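PDB 1PG6: hypothetical protein SpyM3_0169 from Streptococcus pyogenes, which is of unknown function but binds calcium ions in the crystal and belongs to the AIM24 mitochondrial biogenesis family of the cupin clan. Local coordinates for residues A[96-104]-A[159-167]; A[177-185]-A[220-228]. All blocks are in the same frame, centred on the assembly; numbering follows the deposited sequence.

Contact 1 (A[96-104]-A[159-167]); sequences APNTPGQIV and LANSFGSIK. With CA (calcium ion), chain B.
V104 and A160 form an antiparallel hydrogen-bonded pair at the edge of a six-stranded sheet in this AIM24-family beta fold. The bond from V104 N to A160 O is 2.9 Å long, and A160 N returns one to V104 O. I103 and N161 follow as a non-hydrogen-bonded pair. S162 N then donates to Q102 O, and G164 N donates to P100 O. CA-H...O contacts fill in between, among them G101 CA to S162 O at 3.2 Å. Where the pairing runs out, the two segments close round a calcium ion. T99 binds the calcium ion twice, through its carbonyl O and through OG1 at 2.6 Å. The T99 hydroxyl sits between its own backbone N and carbonyl carbon (chi1 60°), which lets both oxygens of the residue reach the metal. N161 OD1 binds the calcium ion at 2.7 Å, while N161 ND2 is hydrogen-bonded to G118 O. S162 O and a water complete the ligands found here. That water also donates to Q102 O, so the metal shell is tied to the strand pairing. On the side of V104 and A160, V104 CG1 packs on A160 CB at 3.7 Å and also meets the tip of I166. The F163 ring lies alongside P100, pointing the same way, with F163 CD1 3.9 Å from P100 CD. S162 OG bridges the two segments: it accepts from Q102 N at 3.1 Å and donates to G164 O from above the carbonyl plane.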
ATOM      1  N   ALA A  96      -8.664  -6.930   6.599  1.00 10.46           N
ATOM      2  CA  ALA A  96      -9.354  -7.037   5.327  1.00 10.02           C
ATOM      3  C   ALA A  96      -8.973  -5.832   4.474  1.00 11.00           C
ATOM      4  O   ALA A  96      -8.980  -4.700   4.958  1.00 10.88           O
ATOM      5  CB  ALA A  96     -10.865  -7.053   5.550  1.00 11.85           C
ATOM      6  N   PRO A  97      -8.604  -6.063   3.208  1.00  9.56           N
ATOM      7  CA  PRO A  97      -8.234  -4.973   2.296  1.00 12.56           C
ATOM      8  C   PRO A  97      -9.475  -4.114   2.058  1.00 13.08           C
ATOM      9  O   PRO A  97     -10.596  -4.628   2.110  1.00 11.79           O
ATOM     10  CB  PRO A  97      -7.815  -5.711   1.025  1.00 13.47           C
ATOM     11  CG  PRO A  97      -7.372  -7.059   1.522  1.00 15.91           C
ATOM     12  CD  PRO A  97      -8.397  -7.375   2.574  1.00 11.79           C
ATOM     13  N   ASN A  98      -9.290  -2.825   1.777  1.00 14.48           N
ATOM     14  CA  ASN A  98     -10.440  -1.952   1.551  1.00 15.98           C
ATOM     15  C   ASN A  98     -11.023  -2.035   0.145  1.00 14.90           C
ATOM     16  O   ASN A  98     -12.054  -1.424  -0.128  1.00 13.60           O
ATOM     17  CB  ASN A  98     -10.094  -0.493   1.887  1.00 20.51           C
ATOM     18  CG  ASN A  98      -8.939   0.044   1.070  1.00 22.41           C
ATOM     19  OD1 ASN A  98      -8.896  -0.110  -0.147  1.00 29.29           O
ATOM     20  ND2 ASN A  98      -7.999   0.696   1.742  1.00 29.04           N
ATOM     21  N   THR A  99     -10.375  -2.781  -0.747  1.00 12.91           N
ATOM     22  CA  THR A  99     -10.890  -2.931  -2.108  1.00 12.06           C
ATOM     23  C   THR A  99     -10.955  -4.405  -2.508  1.00 11.97           C
ATOM     24  O   THR A  99     -10.161  -5.222  -2.040  1.00 11.53           O
ATOM     25  CB  THR A  99     -10.023  -2.165  -3.155  1.00 13.15           C
ATOM     26  OG1 THR A  99      -8.682  -2.656  -3.137  1.00 12.50           O
ATOM     27  CG2 THR A  99      -9.993  -0.684  -2.852  1.00 12.82           C
ATOM     28  N   PRO A 100     -11.922  -4.769  -3.363  1.00 11.05           N
ATOM     29  CA  PRO A 100     -12.068  -6.159  -3.811  1.00 12.05           C
ATOM     30  C   PRO A 100     -10.851  -6.574  -4.624  1.00 10.23           C
ATOM     31  O   PRO A 100     -10.544  -5.956  -5.640  1.00 10.31           O
ATOM     32  CB  PRO A 100     -13.320  -6.119  -4.684  1.00 11.76           C
ATOM     33  CG  PRO A 100     -14.078  -4.919  -4.169  1.00 14.44           C
ATOM     34  CD  PRO A 100     -13.004  -3.924  -3.896  1.00 13.08           C
ATOM     35  N   GLY A 101     -10.149  -7.616  -4.189  1.00  9.54           N
ATOM     36  CA  GLY A 101      -8.984  -8.040  -4.943  1.00  9.95           C
ATOM     37  C   GLY A 101      -8.199  -9.146  -4.279  1.00 10.20           C
ATOM     38  O   GLY A 101      -8.774 -10.052  -3.685  1.00 10.21           O
ATOM     39  N   GLN A 102      -6.878  -9.057  -4.375  1.00  7.66           N
ATOM     40  CA  GLN A 102      -5.990 -10.061  -3.812  1.00  9.04           C
ATOM     41  C   GLN A 102      -4.969  -9.428  -2.875  1.00  8.77           C
ATOM     42  O   GLN A 102      -4.871  -8.204  -2.772  1.00  9.06           O
ATOM     43  CB  GLN A 102      -5.248 -10.805  -4.935  1.00 11.97           C
ATOM     44  CG  GLN A 102      -6.156 -11.668  -5.834  1.00 14.17           C
ATOM     45  CD  GLN A 102      -5.395 -12.381  -6.952  1.00 16.33           C
ATOM     46  OE1 GLN A 102      -5.702 -13.525  -7.306  1.00 20.61           O
ATOM     47  NE2 GLN A 102      -4.413 -11.703  -7.519  1.00 16.95           N
ATOM     48  N   ILE A 103      -4.228 -10.281  -2.183  1.00  9.56           N
ATOM     49  CA  ILE A 103      -3.187  -9.846  -1.264  1.00  9.41           C
ATOM     50  C   ILE A 103      -1.918 -10.586  -1.655  1.00 11.45           C
ATOM     51  O   ILE A 103      -1.965 -11.761  -2.012  1.00 12.52           O
ATOM     52  CB  ILE A 103      -3.535 -10.199   0.206  1.00 10.60           C
ATOM     53  CG1 ILE A 103      -4.791  -9.439   0.638  1.00 11.92           C
ATOM     54  CG2 ILE A 103      -2.363  -9.851   1.127  1.00 10.53           C
ATOM     55  CD1 ILE A 103      -5.329  -9.864   1.999  1.00 12.60           C
ATOM     56  N   VAL A 104      -0.789  -9.892  -1.611  1.00 11.68           N
ATOM     57  CA  VAL A 104       0.484 -10.515  -1.933  1.00 12.55           C
ATOM     58  C   VAL A 104       1.449 -10.185  -0.803  1.00 13.25           C
ATOM     59  O   VAL A 104       1.502  -9.047  -0.334  1.00 13.80           O
ATOM     60  CB  VAL A 104       1.046 -10.000  -3.294  1.00 14.38           C
ATOM     61  CG1 VAL A 104       1.192  -8.486  -3.275  1.00 16.65           C
ATOM     62  CG2 VAL A 104       2.374 -10.668  -3.599  1.00 18.63           C
ATOM     63  N   LEU A 159       2.680  -6.685   3.234  1.00 11.19           N
ATOM     64  CA  LEU A 159       1.478  -7.228   2.610  1.00 10.85           C
ATOM     65  C   LEU A 159       0.898  -6.106   1.752  1.00 11.24           C
ATOM     66  O   LEU A 159       0.581  -5.032   2.263  1.00 11.68           O
ATOM     67  CB  LEU A 159       0.442  -7.661   3.661  1.00 10.25           C
ATOM     68  CG  LEU A 159       0.815  -8.803   4.611  1.00 10.49           C
ATOM     69  CD1 LEU A 159      -0.382  -9.160   5.494  1.00 11.36           C
ATOM     70  CD2 LEU A 159       1.248 -10.022   3.810  1.00 10.20           C
ATOM     71  N   ALA A 160       0.787  -6.348   0.447  1.00 10.35           N
ATOM     72  CA  ALA A 160       0.228  -5.371  -0.477  1.00 10.61           C
ATOM     73  C   ALA A 160      -1.108  -5.926  -0.961  1.00 10.65           C
ATOM     74  O   ALA A 160      -1.302  -7.141  -0.987  1.00 10.95           O
ATOM     75  CB  ALA A 160       1.169  -5.154  -1.658  1.00 10.41           C
ATOM     76  N   ASN A 161      -2.030  -5.045  -1.331  1.00 10.55           N
ATOM     77  CA  ASN A 161      -3.352  -5.484  -1.786  1.00 10.68           C
ATOM     78  C   ASN A 161      -3.698  -4.827  -3.119  1.00  9.98           C
ATOM     79  O   ASN A 161      -3.271  -3.713  -3.395  1.00 10.25           O
ATOM     80  CB  ASN A 161      -4.398  -5.094  -0.743  1.00 14.68           C
ATOM     81  CG  ASN A 161      -4.753  -3.626  -0.817  1.00 16.46           C
ATOM     82  OD1 ASN A 161      -5.643  -3.238  -1.571  1.00 23.81           O
ATOM     83  ND2 ASN A 161      -4.041  -2.802  -0.070  1.00 18.95           N
ATOM     84  N   SER A 162      -4.495  -5.513  -3.932  1.00 10.01           N
ATOM     85  CA  SER A 162      -4.887  -4.978  -5.233  1.00  9.49           C
ATOM     86  C   SER A 162      -6.380  -4.790  -5.381  1.00  8.82           C
ATOM     87  O   SER A 162      -7.167  -5.369  -4.643  1.00  9.93           O
ATOM     88  CB  SER A 162      -4.466  -5.941  -6.341  1.00 11.26           C
ATOM     89  OG  SER A 162      -5.191  -7.160  -6.199  1.00 10.11           O
ATOM     90  N   PHE A 163      -6.758  -3.965  -6.348  1.00  6.64           N
ATOM     91  CA  PHE A 163      -8.156  -3.803  -6.712  1.00  7.24           C
ATOM     92  C   PHE A 163      -8.127  -4.632  -8.006  1.00  6.64           C
ATOM     93  O   PHE A 163      -7.476  -4.259  -8.986  1.00  7.65           O
ATOM     94  CB  PHE A 163      -8.498  -2.352  -7.036  1.00  8.30           C
ATOM     95  CG  PHE A 163      -9.898  -2.167  -7.565  1.00  8.63           C
ATOM     96  CD1 PHE A 163     -10.973  -2.867  -7.009  1.00  8.46           C
ATOM     97  CD2 PHE A 163     -10.149  -1.279  -8.603  1.00  8.67           C
ATOM     98  CE1 PHE A 163     -12.276  -2.680  -7.488  1.00  8.83           C
ATOM     99  CE2 PHE A 163     -11.452  -1.081  -9.092  1.00 10.16           C
ATOM    100  CZ  PHE A 163     -12.515  -1.782  -8.534  1.00  9.37           C
ATOM    101  N   GLY A 164      -8.812  -5.767  -8.003  1.00  7.36           N
ATOM    102  CA  GLY A 164      -8.786  -6.631  -9.165  1.00  6.95           C
ATOM    103  C   GLY A 164      -7.749  -7.717  -8.917  1.00  7.97           C
ATOM    104  O   GLY A 164      -7.314  -7.915  -7.779  1.00  9.20           O
ATOM    105  N   SER A 165      -7.360  -8.423  -9.975  1.00  8.56           N
ATOM    106  CA  SER A 165      -6.383  -9.508  -9.873  1.00  8.26           C
ATOM    107  C   SER A 165      -4.958  -9.014 -10.102  1.00  9.97           C
ATOM    108  O   SER A 165      -4.749  -8.035 -10.817  1.00  9.94           O
ATOM    109  CB  SER A 165      -6.715 -10.612 -10.880  1.00  9.89           C
ATOM    110  OG  SER A 165      -8.019 -11.150 -10.643  1.00  8.85           O
ATOM    111  N   ILE A 166      -3.993  -9.708  -9.501  1.00  9.65           N
ATOM    112  CA  ILE A 166      -2.576  -9.346  -9.598  1.00 11.97           C
ATOM    113  C   ILE A 166      -1.768 -10.139 -10.609  1.00 13.17           C
ATOM    114  O   ILE A 166      -1.904 -11.359 -10.715  1.00 13.48           O
ATOM    115  CB  ILE A 166      -1.866  -9.506  -8.226  1.00 12.36           C
ATOM    116  CG1 ILE A 166      -2.467  -8.533  -7.218  1.00 11.94           C
ATOM    117  CG2 ILE A 166      -0.350  -9.266  -8.373  1.00 15.20           C
ATOM    118  CD1 ILE A 166      -1.967  -8.754  -5.785  1.00 14.28           C
ATOM    119  N   LYS A 167      -0.913  -9.431 -11.344  1.00 14.55           N
ATOM    120  CA  LYS A 167      -0.031 -10.049 -12.324  1.00 15.11           C
ATOM    121  C   LYS A 167       1.381  -9.589 -11.987  1.00 14.78           C
ATOM    122  O   LYS A 167       1.613  -8.409 -11.733  1.00 12.91           O
ATOM    123  CB  LYS A 167      -0.392  -9.609 -13.744  1.00 17.78           C
ATOM    124  CG  LYS A 167       0.508 -10.205 -14.815  1.00 23.44           C
ATOM    125  CD  LYS A 167       0.068  -9.786 -16.205  1.00 27.64           C
ATOM    126  CE  LYS A 167       0.957 -10.402 -17.272  1.00 30.93           C
ATOM    127  NZ  LYS A 167       2.369  -9.942 -17.144  1.00 34.69           N
TER
HETATM  128 CA    CA B 237      -7.655  -4.857  -2.274  1.00 31.32          CA
HETATM  129  O   HOH W   1      -6.647  -1.009  -3.730  1.00 23.36           O
HETATM  130  O   HOH W   2      -7.502  -7.304  -1.807  1.00 15.73           O

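Contact 2 (A[177-185]-A[220-228]); sequences TIDNAHVVA and IYIQSLNLE
H182 CG lies anti to its own carbonyl carbon (chi1 -75°), and chi2 of -85° turns the ring so that ND1 meets Q223 O. The bond from H182 ND1 to Q223 O is 2.8 Å long, and the oxygen lies almost in the ring plane. Q223 N donates in return to H182 O, so the two residues are clamped by a pair of bonds. At the far end of the ring, a water links H182 NE2 to N226 ND2. The ring and the N226 amide stand at 90° to each other. The N226 amide also rests on A181 CB, with N226 ND2 3.3 Å away. Further along, V184 and A185 both face Y221 in a classic beta bulge. Y221 O accepts from V184 N at 2.8 Å and weakly from A185 N at 3.4 Å. Y221 N donates to A185 O. I178 CD1 meets I222 CG2 at 3.8 Å, where the two side chains cross at about a right angle. An Asx turn, in which A181 N donates to D179 OD1, lies at the start of the 3-10 segment 180-182. Strand 219-223 runs between strands 183-187 and 166-171 in one sheet, strand 174-179 pairs with 211-215 in another, and N226 caps helix 227-234 through Q229 N.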
ATOM      1  N   THR A 177       6.209   1.063 -19.627  1.00 18.60           N
ATOM      2  CA  THR A 177       5.359   2.131 -19.118  1.00 16.64           C
ATOM      3  C   THR A 177       3.941   1.607 -18.922  1.00 16.56           C
ATOM      4  O   THR A 177       3.338   1.041 -19.834  1.00 15.29           O
ATOM      5  CB  THR A 177       5.357   3.329 -20.084  1.00 19.42           C
ATOM      6  OG1 THR A 177       6.686   3.867 -20.163  1.00 19.52           O
ATOM      7  CG2 THR A 177       4.404   4.411 -19.595  1.00 18.82           C
ATOM      8  N   ILE A 178       3.417   1.812 -17.719  1.00 14.79           N
ATOM      9  CA  ILE A 178       2.089   1.332 -17.359  1.00 14.64           C
ATOM     10  C   ILE A 178       1.247   2.403 -16.674  1.00 13.82           C
ATOM     11  O   ILE A 178       1.765   3.213 -15.910  1.00 15.27           O
ATOM     12  CB  ILE A 178       2.209   0.151 -16.371  1.00 15.02           C
ATOM     13  CG1 ILE A 178       3.179  -0.896 -16.921  1.00 16.04           C
ATOM     14  CG2 ILE A 178       0.841  -0.474 -16.127  1.00 14.48           C
ATOM     15  CD1 ILE A 178       3.572  -1.924 -15.902  1.00 16.12           C
ATOM     16  N   ASP A 179      -0.052   2.392 -16.966  1.00 13.33           N
ATOM     17  CA  ASP A 179      -1.014   3.302 -16.351  1.00 12.54           C
ATOM     18  C   ASP A 179      -0.772   3.128 -14.845  1.00 13.32           C
ATOM     19  O   ASP A 179      -0.874   2.013 -14.320  1.00 12.81           O
ATOM     20  CB  ASP A 179      -2.422   2.844 -16.749  1.00 12.38           C
ATOM     21  CG  ASP A 179      -3.525   3.638 -16.090  1.00 13.08           C
ATOM     22  OD1 ASP A 179      -3.270   4.410 -15.145  1.00 15.43           O
ATOM     23  OD2 ASP A 179      -4.677   3.462 -16.534  1.00 12.57           O
ATOM     24  N   ASN A 180      -0.444   4.207 -14.139  1.00 11.95           N
ATOM     25  CA  ASN A 180      -0.143   4.079 -12.712  1.00 12.16           C
ATOM     26  C   ASN A 180      -1.305   3.581 -11.866  1.00 10.86           C
ATOM     27  O   ASN A 180      -1.094   3.055 -10.773  1.00 12.64           O
ATOM     28  CB  ASN A 180       0.361   5.408 -12.148  1.00 12.92           C
ATOM     29  CG  ASN A 180       1.038   5.244 -10.798  1.00 13.74           C
ATOM     30  OD1 ASN A 180       0.675   5.895  -9.817  1.00 15.05           O
ATOM     31  ND2 ASN A 180       2.022   4.362 -10.743  1.00 11.76           N
ATOM     32  N   ALA A 181      -2.526   3.745 -12.368  1.00 10.56           N
ATOM     33  CA  ALA A 181      -3.718   3.294 -11.646  1.00  9.05           C
ATOM     34  C   ALA A 181      -3.741   1.768 -11.554  1.00  9.64           C
ATOM     35  O   ALA A 181      -4.483   1.197 -10.755  1.00 10.57           O
ATOM     36  CB  ALA A 181      -4.971   3.791 -12.353  1.00 10.28           C
ATOM     37  N   HIS A 182      -2.932   1.120 -12.387  1.00  8.65           N
ATOM     38  CA  HIS A 182      -2.843  -0.342 -12.408  1.00  9.31           C
ATOM     39  C   HIS A 182      -1.572  -0.865 -11.746  1.00 10.90           C
ATOM     40  O   HIS A 182      -1.319  -2.071 -11.734  1.00 11.02           O
ATOM     41  CB  HIS A 182      -2.913  -0.856 -13.848  1.00  9.23           C
ATOM     42  CG  HIS A 182      -4.286  -0.796 -14.443  1.00  8.58           C
ATOM     43  ND1 HIS A 182      -5.219  -1.793 -14.258  1.00  8.17           N
ATOM     44  CD2 HIS A 182      -4.899   0.163 -15.176  1.00  9.70           C
ATOM     45  CE1 HIS A 182      -6.350  -1.448 -14.850  1.00  8.26           C
ATOM     46  NE2 HIS A 182      -6.183  -0.266 -15.413  1.00 11.08           N
ATOM     47  N   VAL A 183      -0.773   0.040 -11.188  1.00 10.15           N
ATOM     48  CA  VAL A 183       0.470  -0.359 -10.540  1.00 10.01           C
ATOM     49  C   VAL A 183       0.277  -0.536  -9.041  1.00  9.34           C
ATOM     50  O   VAL A 183      -0.135   0.385  -8.343  1.00 11.61           O
ATOM     51  CB  VAL A 183       1.584   0.679 -10.809  1.00 10.25           C
ATOM     52  CG1 VAL A 183       2.838   0.329 -10.022  1.00  9.82           C
ATOM     53  CG2 VAL A 183       1.891   0.726 -12.301  1.00 10.35           C
ATOM     54  N   VAL A 184       0.562  -1.736  -8.549  1.00  9.14           N
ATOM     55  CA  VAL A 184       0.410  -2.026  -7.127  1.00  9.38           C
ATOM     56  C   VAL A 184       1.683  -1.715  -6.338  1.00 10.44           C
ATOM     57  O   VAL A 184       1.687  -0.875  -5.435  1.00  9.89           O
ATOM     58  CB  VAL A 184       0.052  -3.516  -6.898  1.00  9.37           C
ATOM     59  CG1 VAL A 184      -0.061  -3.809  -5.404  1.00 10.49           C
ATOM     60  CG2 VAL A 184      -1.258  -3.848  -7.604  1.00  9.18           C
ATOM     61  N   ALA A 185       2.763  -2.406  -6.689  1.00 11.18           N
ATOM     62  CA  ALA A 185       4.037  -2.240  -6.005  1.00 11.24           C
ATOM     63  C   ALA A 185       5.154  -2.677  -6.941  1.00 11.48           C
ATOM     64  O   ALA A 185       4.921  -3.431  -7.883  1.00 11.47           O
ATOM     65  CB  ALA A 185       4.051  -3.096  -4.738  1.00  9.52           C
ATOM     66  N   ILE A 220       7.438  -5.908 -11.052  1.00 14.14           N
ATOM     67  CA  ILE A 220       6.374  -4.915 -11.074  1.00 14.04           C
ATOM     68  C   ILE A 220       5.082  -5.694 -10.868  1.00 12.94           C
ATOM     69  O   ILE A 220       4.804  -6.631 -11.609  1.00 14.46           O
ATOM     70  CB  ILE A 220       6.293  -4.202 -12.440  1.00 15.75           C
ATOM     71  CG1 ILE A 220       7.590  -3.435 -12.708  1.00 15.30           C
ATOM     72  CG2 ILE A 220       5.103  -3.258 -12.463  1.00 15.19           C
ATOM     73  CD1 ILE A 220       7.734  -2.992 -14.146  1.00 19.45           C
ATOM     74  N   TYR A 221       4.309  -5.329  -9.850  1.00 11.05           N
ATOM     75  CA  TYR A 221       3.041  -6.002  -9.599  1.00 10.23           C
ATOM     76  C   TYR A 221       1.933  -5.088 -10.066  1.00  9.04           C
ATOM     77  O   TYR A 221       1.808  -3.959  -9.595  1.00 10.64           O
ATOM     78  CB  TYR A 221       2.874  -6.313  -8.109  1.00 10.21           C
ATOM     79  CG  TYR A 221       3.842  -7.355  -7.626  1.00 12.13           C
ATOM     80  CD1 TYR A 221       3.522  -8.714  -7.679  1.00 10.54           C
ATOM     81  CD2 TYR A 221       5.113  -6.992  -7.183  1.00 13.58           C
ATOM     82  CE1 TYR A 221       4.450  -9.686  -7.304  1.00 15.58           C
ATOM     83  CE2 TYR A 221       6.044  -7.960  -6.809  1.00 14.04           C
ATOM     84  CZ  TYR A 221       5.711  -9.293  -6.872  1.00 14.52           C
ATOM     85  OH  TYR A 221       6.653 -10.238  -6.520  1.00 19.40           O
ATOM     86  N   ILE A 222       1.147  -5.556 -11.021  1.00  9.80           N
ATOM     87  CA  ILE A 222       0.049  -4.742 -11.510  1.00  9.19           C
ATOM     88  C   ILE A 222      -1.269  -5.388 -11.126  1.00  9.32           C
ATOM     89  O   ILE A 222      -1.317  -6.573 -10.794  1.00  9.92           O
ATOM     90  CB  ILE A 222       0.095  -4.566 -13.038  1.00 10.89           C
ATOM     91  CG1 ILE A 222      -0.036  -5.921 -13.729  1.00 12.15           C
ATOM     92  CG2 ILE A 222       1.398  -3.888 -13.442  1.00 11.77           C
ATOM     93  CD1 ILE A 222      -0.260  -5.821 -15.223  1.00 15.35           C
ATOM     94  N   GLN A 223      -2.332  -4.595 -11.153  1.00  7.78           N
ATOM     95  CA  GLN A 223      -3.662  -5.085 -10.814  1.00  7.87           C
ATOM     96  C   GLN A 223      -4.533  -4.910 -12.056  1.00  7.54           C
ATOM     97  O   GLN A 223      -4.286  -4.027 -12.866  1.00  9.91           O
ATOM     98  CB  GLN A 223      -4.234  -4.312  -9.618  1.00  6.50           C
ATOM     99  CG  GLN A 223      -4.448  -2.822  -9.859  1.00  9.31           C
ATOM    100  CD  GLN A 223      -4.899  -2.073  -8.612  1.00 11.64           C
ATOM    101  OE1 GLN A 223      -5.478  -0.983  -8.702  1.00 13.35           O
ATOM    102  NE2 GLN A 223      -4.620  -2.636  -7.447  1.00  6.56           N
ATOM    103  N   SER A 224      -5.552  -5.751 -12.199  1.00  7.25           N
ATOM    104  CA  SER A 224      -6.397  -5.714 -13.389  1.00  7.77           C
ATOM    105  C   SER A 224      -7.580  -4.746 -13.396  1.00  7.99           C
ATOM    106  O   SER A 224      -8.383  -4.764 -14.325  1.00  8.06           O
ATOM    107  CB  SER A 224      -6.891  -7.124 -13.715  1.00  7.78           C
ATOM    108  OG  SER A 224      -7.765  -7.588 -12.712  1.00  9.50           O
ATOM    109  N   LEU A 225      -7.706  -3.915 -12.364  1.00  7.96           N
ATOM    110  CA  LEU A 225      -8.785  -2.934 -12.312  1.00  7.84           C
ATOM    111  C   LEU A 225      -8.249  -1.557 -11.928  1.00  8.56           C
ATOM    112  O   LEU A 225      -7.217  -1.432 -11.263  1.00  8.74           O
ATOM    113  CB  LEU A 225      -9.882  -3.361 -11.328  1.00  7.98           C
ATOM    114  CG  LEU A 225     -10.694  -4.584 -11.774  1.00  7.01           C
ATOM    115  CD1 LEU A 225     -11.643  -4.999 -10.662  1.00  7.58           C
ATOM    116  CD2 LEU A 225     -11.473  -4.254 -13.038  1.00  6.72           C
ATOM    117  N   ASN A 226      -8.971  -0.532 -12.358  1.00  8.25           N
ATOM    118  CA  ASN A 226      -8.614   0.869 -12.123  1.00  9.51           C
ATOM    119  C   ASN A 226      -9.692   1.474 -11.225  1.00  8.99           C
ATOM    120  O   ASN A 226     -10.829   1.625 -11.648  1.00  9.93           O
ATOM    121  CB  ASN A 226      -8.589   1.583 -13.479  1.00  9.57           C
ATOM    122  CG  ASN A 226      -8.175   3.036 -13.384  1.00 11.86           C
ATOM    123  OD1 ASN A 226      -8.483   3.730 -12.416  1.00 10.40           O
ATOM    124  ND2 ASN A 226      -7.484   3.510 -14.414  1.00 14.10           N
ATOM    125  N   LEU A 227      -9.333   1.821  -9.991  1.00  9.23           N
ATOM    126  CA  LEU A 227     -10.297   2.380  -9.048  1.00 11.98           C
ATOM    127  C   LEU A 227     -10.921   3.681  -9.541  1.00 11.18           C
ATOM    128  O   LEU A 227     -12.123   3.899  -9.381  1.00 12.03           O
ATOM    129  CB  LEU A 227      -9.636   2.605  -7.685  1.00 12.47           C
ATOM    130  CG  LEU A 227     -10.568   2.791  -6.487  1.00 15.64           C
ATOM    131  CD1 LEU A 227     -11.497   1.582  -6.369  1.00 15.12           C
ATOM    132  CD2 LEU A 227      -9.739   2.932  -5.215  1.00 15.75           C
ATOM    133  N   GLU A 228     -10.110   4.541 -10.147  1.00 12.93           N
ATOM    134  CA  GLU A 228     -10.623   5.805 -10.652  1.00 16.03           C
ATOM    135  C   GLU A 228     -11.626   5.579 -11.772  1.00 15.80           C
ATOM    136  O   GLU A 228     -12.666   6.238 -11.828  1.00 16.88           O
ATOM    137  CB  GLU A 228      -9.482   6.689 -11.150  1.00 18.79           C
ATOM    138  CG  GLU A 228      -9.945   8.052 -11.629  1.00 21.87           C
ATOM    139  CD  GLU A 228      -8.813   9.052 -11.693  1.00 26.97           C
ATOM    140  OE1 GLU A 228      -9.071  10.221 -12.049  1.00 28.24           O
ATOM    141  OE2 GLU A 228      -7.666   8.668 -11.383  1.00 31.13           O
TER
HETATM  142  O   HOH W   3      -6.538   2.189  -9.244  1.00 14.18           O
HETATM  143  O   HOH W   4      -7.501   1.594 -16.899  1.00 10.01           O

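Both contacts are partly buried and rest on antiparallel pairing. Contact 1 joins strand 103-108, at the edge of one six-stranded sheet, to 156-161. Contact 2 joins two inner strands of the other six-stranded sheet and brings in the end of strand 174-179 from the three-stranded sheet. The chain passes between the six-stranded sheets within 159-167, whose end becomes strand 166-171, the edge neighbour of 219-223. There S165 O lies 2.8 Å from S224 N, a probable hydrogen bond. Waters bridge in both. Contact 1 gathers oxygen ligands round a metal ion, whereas contact 2 adds an imidazole bond and a beta bulge to its strand pairing and has no metal ligand. Its segment 220-228 runs on into helix 227-234.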